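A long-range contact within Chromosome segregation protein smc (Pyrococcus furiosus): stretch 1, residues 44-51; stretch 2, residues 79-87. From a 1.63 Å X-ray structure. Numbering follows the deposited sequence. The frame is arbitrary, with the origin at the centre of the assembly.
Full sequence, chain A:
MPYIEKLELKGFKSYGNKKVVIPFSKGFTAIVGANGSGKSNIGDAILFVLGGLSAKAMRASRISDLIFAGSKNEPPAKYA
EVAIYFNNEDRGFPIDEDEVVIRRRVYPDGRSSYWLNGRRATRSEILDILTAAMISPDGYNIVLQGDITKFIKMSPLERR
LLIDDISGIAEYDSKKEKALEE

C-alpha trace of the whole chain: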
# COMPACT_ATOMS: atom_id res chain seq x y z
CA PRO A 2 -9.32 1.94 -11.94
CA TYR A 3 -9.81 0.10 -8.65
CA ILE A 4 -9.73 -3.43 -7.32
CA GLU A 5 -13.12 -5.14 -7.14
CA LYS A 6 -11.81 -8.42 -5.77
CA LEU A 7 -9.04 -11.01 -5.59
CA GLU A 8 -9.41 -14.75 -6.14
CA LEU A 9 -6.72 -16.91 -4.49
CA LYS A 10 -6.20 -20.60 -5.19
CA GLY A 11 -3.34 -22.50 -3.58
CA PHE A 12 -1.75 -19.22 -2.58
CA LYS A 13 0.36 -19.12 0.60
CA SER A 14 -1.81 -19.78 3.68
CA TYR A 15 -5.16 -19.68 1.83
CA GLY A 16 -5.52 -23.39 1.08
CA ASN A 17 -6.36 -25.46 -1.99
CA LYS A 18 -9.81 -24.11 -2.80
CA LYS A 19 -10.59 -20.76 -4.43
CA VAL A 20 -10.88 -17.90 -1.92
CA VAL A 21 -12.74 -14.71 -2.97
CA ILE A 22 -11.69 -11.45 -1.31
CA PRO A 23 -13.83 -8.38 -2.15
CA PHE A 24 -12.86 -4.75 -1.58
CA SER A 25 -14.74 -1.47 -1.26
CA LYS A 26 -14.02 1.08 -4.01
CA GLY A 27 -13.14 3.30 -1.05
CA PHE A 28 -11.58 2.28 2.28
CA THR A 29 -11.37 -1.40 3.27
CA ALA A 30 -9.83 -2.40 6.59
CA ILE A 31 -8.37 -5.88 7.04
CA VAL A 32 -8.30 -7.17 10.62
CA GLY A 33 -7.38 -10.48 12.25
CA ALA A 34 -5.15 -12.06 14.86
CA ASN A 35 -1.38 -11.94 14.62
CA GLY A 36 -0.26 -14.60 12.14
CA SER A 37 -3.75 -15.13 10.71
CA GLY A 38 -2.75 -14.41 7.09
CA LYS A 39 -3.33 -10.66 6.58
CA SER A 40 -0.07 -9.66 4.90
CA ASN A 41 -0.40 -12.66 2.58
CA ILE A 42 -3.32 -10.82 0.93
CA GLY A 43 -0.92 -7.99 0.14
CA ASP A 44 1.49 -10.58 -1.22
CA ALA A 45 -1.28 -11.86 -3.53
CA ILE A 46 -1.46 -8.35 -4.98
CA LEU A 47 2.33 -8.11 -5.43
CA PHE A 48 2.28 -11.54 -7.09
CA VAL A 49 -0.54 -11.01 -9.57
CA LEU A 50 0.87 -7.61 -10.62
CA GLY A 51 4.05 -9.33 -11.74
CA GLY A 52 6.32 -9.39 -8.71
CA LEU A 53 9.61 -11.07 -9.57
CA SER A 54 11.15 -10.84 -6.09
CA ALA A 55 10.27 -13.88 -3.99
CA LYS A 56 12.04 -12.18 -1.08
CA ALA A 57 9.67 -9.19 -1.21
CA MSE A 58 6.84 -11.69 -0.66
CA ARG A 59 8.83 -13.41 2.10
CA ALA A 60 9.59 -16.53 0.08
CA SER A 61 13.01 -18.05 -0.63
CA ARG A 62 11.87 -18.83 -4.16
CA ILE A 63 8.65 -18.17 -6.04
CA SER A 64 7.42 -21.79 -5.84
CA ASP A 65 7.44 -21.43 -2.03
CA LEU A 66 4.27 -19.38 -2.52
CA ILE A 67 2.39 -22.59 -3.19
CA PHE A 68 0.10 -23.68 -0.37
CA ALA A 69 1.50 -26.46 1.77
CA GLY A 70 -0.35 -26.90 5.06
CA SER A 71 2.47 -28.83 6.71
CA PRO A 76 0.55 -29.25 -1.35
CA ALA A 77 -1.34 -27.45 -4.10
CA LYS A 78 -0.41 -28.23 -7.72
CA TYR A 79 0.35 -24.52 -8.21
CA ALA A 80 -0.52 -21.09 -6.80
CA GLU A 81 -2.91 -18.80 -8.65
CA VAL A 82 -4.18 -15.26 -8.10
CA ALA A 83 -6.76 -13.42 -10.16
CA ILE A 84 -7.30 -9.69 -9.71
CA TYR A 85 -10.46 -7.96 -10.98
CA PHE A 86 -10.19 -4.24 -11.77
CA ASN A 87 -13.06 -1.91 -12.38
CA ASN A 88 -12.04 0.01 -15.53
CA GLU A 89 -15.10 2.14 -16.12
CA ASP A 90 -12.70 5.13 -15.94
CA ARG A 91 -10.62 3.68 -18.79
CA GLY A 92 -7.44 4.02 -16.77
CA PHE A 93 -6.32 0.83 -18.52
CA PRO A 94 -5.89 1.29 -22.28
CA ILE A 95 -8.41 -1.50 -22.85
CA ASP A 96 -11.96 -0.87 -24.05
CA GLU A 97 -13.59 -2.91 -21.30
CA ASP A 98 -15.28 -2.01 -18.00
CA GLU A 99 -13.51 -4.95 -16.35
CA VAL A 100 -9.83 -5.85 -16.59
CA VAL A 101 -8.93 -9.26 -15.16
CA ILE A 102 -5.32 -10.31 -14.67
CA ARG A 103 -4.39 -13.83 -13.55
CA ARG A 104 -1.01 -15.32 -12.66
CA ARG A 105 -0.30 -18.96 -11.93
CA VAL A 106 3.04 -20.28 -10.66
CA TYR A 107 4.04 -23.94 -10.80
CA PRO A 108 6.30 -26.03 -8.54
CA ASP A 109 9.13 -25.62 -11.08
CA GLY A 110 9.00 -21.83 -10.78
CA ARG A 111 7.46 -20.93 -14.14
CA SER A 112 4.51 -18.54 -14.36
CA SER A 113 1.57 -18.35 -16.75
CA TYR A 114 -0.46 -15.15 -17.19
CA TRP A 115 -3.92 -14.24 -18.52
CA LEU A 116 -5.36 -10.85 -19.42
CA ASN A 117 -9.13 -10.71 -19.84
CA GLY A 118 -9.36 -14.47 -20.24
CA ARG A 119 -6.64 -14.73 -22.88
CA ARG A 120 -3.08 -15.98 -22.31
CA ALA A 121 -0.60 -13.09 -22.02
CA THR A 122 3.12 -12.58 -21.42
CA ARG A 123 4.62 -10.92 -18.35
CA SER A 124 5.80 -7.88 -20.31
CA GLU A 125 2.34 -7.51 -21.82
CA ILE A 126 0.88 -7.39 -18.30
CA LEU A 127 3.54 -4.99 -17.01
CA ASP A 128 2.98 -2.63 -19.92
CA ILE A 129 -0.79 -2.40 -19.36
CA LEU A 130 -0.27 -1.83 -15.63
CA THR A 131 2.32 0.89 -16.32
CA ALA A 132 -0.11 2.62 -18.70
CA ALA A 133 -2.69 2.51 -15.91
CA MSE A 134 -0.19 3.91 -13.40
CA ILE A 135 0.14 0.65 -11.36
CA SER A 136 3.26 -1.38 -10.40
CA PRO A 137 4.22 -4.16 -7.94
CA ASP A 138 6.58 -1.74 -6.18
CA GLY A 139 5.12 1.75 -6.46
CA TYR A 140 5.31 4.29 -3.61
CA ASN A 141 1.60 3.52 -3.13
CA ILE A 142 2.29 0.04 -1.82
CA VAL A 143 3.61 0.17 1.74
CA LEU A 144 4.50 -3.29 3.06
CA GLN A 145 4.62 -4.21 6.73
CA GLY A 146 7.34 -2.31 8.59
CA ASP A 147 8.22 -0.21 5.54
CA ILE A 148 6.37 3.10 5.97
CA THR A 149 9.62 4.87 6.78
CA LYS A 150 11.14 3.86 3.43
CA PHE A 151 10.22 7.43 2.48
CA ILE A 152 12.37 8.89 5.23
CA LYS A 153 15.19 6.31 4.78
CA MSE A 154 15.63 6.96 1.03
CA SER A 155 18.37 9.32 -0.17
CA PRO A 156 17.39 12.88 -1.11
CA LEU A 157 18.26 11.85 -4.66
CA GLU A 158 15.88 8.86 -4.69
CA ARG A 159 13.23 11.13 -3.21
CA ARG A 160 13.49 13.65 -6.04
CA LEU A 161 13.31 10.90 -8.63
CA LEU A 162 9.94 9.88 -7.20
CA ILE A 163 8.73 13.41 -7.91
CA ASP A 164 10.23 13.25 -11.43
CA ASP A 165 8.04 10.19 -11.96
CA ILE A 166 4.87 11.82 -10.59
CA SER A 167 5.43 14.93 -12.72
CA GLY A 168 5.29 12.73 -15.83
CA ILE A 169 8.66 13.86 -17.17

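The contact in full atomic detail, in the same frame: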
# COMPACT_ATOMS: atom_id res chain seq x y z
N ASP A 44 0.56 -9.86 -0.37
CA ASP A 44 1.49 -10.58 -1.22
C ASP A 44 0.80 -11.11 -2.48
O ASP A 44 1.43 -11.20 -3.55
CB ASP A 44 2.16 -11.73 -0.46
CG ASP A 44 3.05 -11.24 0.66
OD1 ASP A 44 3.59 -10.11 0.53
OD2 ASP A 44 3.21 -11.97 1.65
N ALA A 45 -0.49 -11.43 -2.37
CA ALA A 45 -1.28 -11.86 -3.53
C ALA A 45 -1.34 -10.75 -4.56
O ALA A 45 -1.26 -10.99 -5.77
CB ALA A 45 -2.68 -12.30 -3.11
N ILE A 46 -1.46 -9.51 -4.09
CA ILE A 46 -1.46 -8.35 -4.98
C ILE A 46 -0.09 -8.16 -5.65
O ILE A 46 -0.02 -7.98 -6.86
CB ILE A 46 -1.90 -7.09 -4.24
CG1 ILE A 46 -3.34 -7.27 -3.75
CG2 ILE A 46 -1.74 -5.84 -5.15
CD1 ILE A 46 -3.80 -6.17 -2.79
N LEU A 47 0.98 -8.20 -4.86
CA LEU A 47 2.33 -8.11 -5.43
C LEU A 47 2.54 -9.18 -6.51
O LEU A 47 3.11 -8.91 -7.59
CB LEU A 47 3.38 -8.31 -4.34
CG LEU A 47 3.47 -7.21 -3.28
CD1 LEU A 47 4.56 -7.55 -2.27
CD2 LEU A 47 3.75 -5.89 -3.94
N PHE A 48 2.08 -10.39 -6.21
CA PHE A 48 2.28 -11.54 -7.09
C PHE A 48 1.56 -11.38 -8.42
O PHE A 48 2.16 -11.52 -9.49
CB PHE A 48 1.78 -12.79 -6.37
CG PHE A 48 1.82 -14.04 -7.21
CD1 PHE A 48 3.02 -14.68 -7.46
CD2 PHE A 48 0.64 -14.58 -7.70
CE1 PHE A 48 3.04 -15.86 -8.22
CE2 PHE A 48 0.66 -15.75 -8.45
CZ PHE A 48 1.86 -16.38 -8.70
N VAL A 49 0.27 -11.07 -8.35
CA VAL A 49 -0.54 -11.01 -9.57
C VAL A 49 -0.15 -9.83 -10.46
O VAL A 49 -0.35 -9.87 -11.68
CB VAL A 49 -2.05 -11.02 -9.25
CG1 VAL A 49 -2.48 -9.69 -8.62
CG2 VAL A 49 -2.86 -11.34 -10.52
N LEU A 50 0.44 -8.79 -9.86
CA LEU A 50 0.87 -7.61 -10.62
C LEU A 50 2.29 -7.77 -11.15
O LEU A 50 2.90 -6.82 -11.64
CB LEU A 50 0.76 -6.34 -9.77
CG LEU A 50 -0.66 -6.02 -9.29
CD1 LEU A 50 -0.67 -4.71 -8.49
CD2 LEU A 50 -1.64 -5.96 -10.45
N GLY A 51 2.83 -8.98 -11.02
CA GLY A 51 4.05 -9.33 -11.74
C GLY A 51 5.31 -9.38 -10.91
O GLY A 51 6.41 -9.44 -11.47
N TYR A 79 -0.22 -25.82 -7.83
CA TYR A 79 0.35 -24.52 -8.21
C TYR A 79 -0.33 -23.46 -7.35
O TYR A 79 -1.28 -23.76 -6.64
CB TYR A 79 0.06 -24.23 -9.67
CG TYR A 79 -1.39 -24.42 -10.01
CD1 TYR A 79 -1.82 -25.56 -10.66
CD2 TYR A 79 -2.34 -23.48 -9.65
CE1 TYR A 79 -3.14 -25.75 -10.97
CE2 TYR A 79 -3.66 -23.65 -9.94
CZ TYR A 79 -4.06 -24.79 -10.61
OH TYR A 79 -5.39 -24.98 -10.89
N ALA A 80 0.14 -22.22 -7.45
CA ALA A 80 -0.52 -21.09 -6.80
C ALA A 80 -1.07 -20.16 -7.88
O ALA A 80 -0.40 -19.86 -8.86
CB ALA A 80 0.46 -20.35 -5.91
N GLU A 81 -2.30 -19.71 -7.69
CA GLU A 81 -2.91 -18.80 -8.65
C GLU A 81 -3.62 -17.62 -7.99
O GLU A 81 -4.34 -17.80 -7.01
CB GLU A 81 -3.89 -19.56 -9.53
CG GLU A 81 -4.65 -18.70 -10.52
CD GLU A 81 -5.52 -19.54 -11.43
OE1 GLU A 81 -4.96 -20.23 -12.30
OE2 GLU A 81 -6.75 -19.51 -11.26
N VAL A 82 -3.44 -16.43 -8.54
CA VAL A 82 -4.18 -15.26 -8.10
C VAL A 82 -4.82 -14.60 -9.32
O VAL A 82 -4.17 -14.45 -10.35
CB VAL A 82 -3.27 -14.25 -7.39
CG1 VAL A 82 -4.06 -13.01 -6.95
CG2 VAL A 82 -2.62 -14.91 -6.17
N ALA A 83 -6.09 -14.25 -9.18
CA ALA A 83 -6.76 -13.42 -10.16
C ALA A 83 -7.15 -12.10 -9.51
O ALA A 83 -7.66 -12.08 -8.38
CB ALA A 83 -7.99 -14.11 -10.73
N ILE A 84 -6.91 -11.00 -10.21
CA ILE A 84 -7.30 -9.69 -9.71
C ILE A 84 -8.29 -9.05 -10.69
O ILE A 84 -8.08 -9.08 -11.91
CB ILE A 84 -6.06 -8.80 -9.44
CG1 ILE A 84 -6.47 -7.50 -8.73
CG2 ILE A 84 -5.27 -8.52 -10.75
CD1 ILE A 84 -5.28 -6.70 -8.19
N TYR A 85 -9.40 -8.55 -10.16
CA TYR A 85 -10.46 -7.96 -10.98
C TYR A 85 -10.48 -6.45 -10.78
O TYR A 85 -10.76 -5.96 -9.68
CB TYR A 85 -11.82 -8.57 -10.60
CG TYR A 85 -11.94 -10.04 -10.94
CD1 TYR A 85 -11.21 -11.00 -10.25
CD2 TYR A 85 -12.75 -10.47 -11.97
CE1 TYR A 85 -11.29 -12.35 -10.56
CE2 TYR A 85 -12.84 -11.82 -12.30
CZ TYR A 85 -12.11 -12.75 -11.59
OH TYR A 85 -12.20 -14.10 -11.91
N PHE A 86 -10.15 -5.70 -11.84
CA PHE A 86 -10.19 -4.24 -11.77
C PHE A 86 -11.45 -3.69 -12.39
O PHE A 86 -11.83 -4.07 -13.51
CB PHE A 86 -9.01 -3.63 -12.51
CG PHE A 86 -7.71 -3.72 -11.78
CD1 PHE A 86 -6.80 -4.72 -12.09
CD2 PHE A 86 -7.38 -2.77 -10.81
CE1 PHE A 86 -5.58 -4.80 -11.42
CE2 PHE A 86 -6.16 -2.84 -10.15
CZ PHE A 86 -5.27 -3.85 -10.45
N ASN A 87 -12.09 -2.75 -11.71
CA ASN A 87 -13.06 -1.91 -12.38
C ASN A 87 -12.33 -0.90 -13.26
O ASN A 87 -11.44 -0.18 -12.80
CB ASN A 87 -13.95 -1.20 -11.36
CG ASN A 87 -15.04 -0.39 -12.02
OD1 ASN A 87 -14.76 0.58 -12.71
ND2 ASN A 87 -16.29 -0.78 -11.80

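A helix laid across a β-strand cannot match it residue for residue, so the two must fit through the shapes of a few side chains. The contact in this chromosome segregation protein is a compact example. Helix 44-49 crosses strand 80-87 at 87°, almost perpendicular, with the axes 8.2 Å apart at closest approach, and no hydrogen bond links the two stretches. Within the helix, Val-49 N bonds to Ala-45 O (3.0 Å); between the two stretches the contact is apolar packing.

The strand offers its alternate residues: Ala-80, Val-82 and Ile-84 point toward the helix, while Glu-81 and Ala-83 point away. Val-82 is the central bump. It enters a hollow lined by Ala-45, Phe-48 and Val-49, which lie on neighbouring turns of the helix. Val-82 CG2 lies 4.0 Å from Ala-45 CB and 3.6 Å from Phe-48 CD2, whereas Val-82 CG1 sits 3.6 Å from Val-49 CB and also 3.6 Å from Ala-45 O. Val-82 CG1 thus lies against the helix backbone at Ala-45 O as well as beside the side chain of Val-49.

Val-49 returns the fit from the helix side. Val-49 CG1 meets Ile-84 CG2 at 3.7 Å, and Val-49 CG2 comes within 3.4 Å of Val-82 O, so this side chain settles between two successive inward-facing strand residues and reaches the backbone there. Along the strand in the other direction, the Phe-48 ring reaches past Val-82, bringing Phe-48 CZ to 4.2 Å from Ala-80 O; the short side chain of Ala-80 faces the same region.

Just beyond the helix, Leu-50 starts sideways, but its end swings nearer. Leu-50 CD2 lies 4.3 Å from Ile-84 CD1 and 4.2 Å from Phe-86 CZ, at the ring edge, a looser fit than that around Val-82.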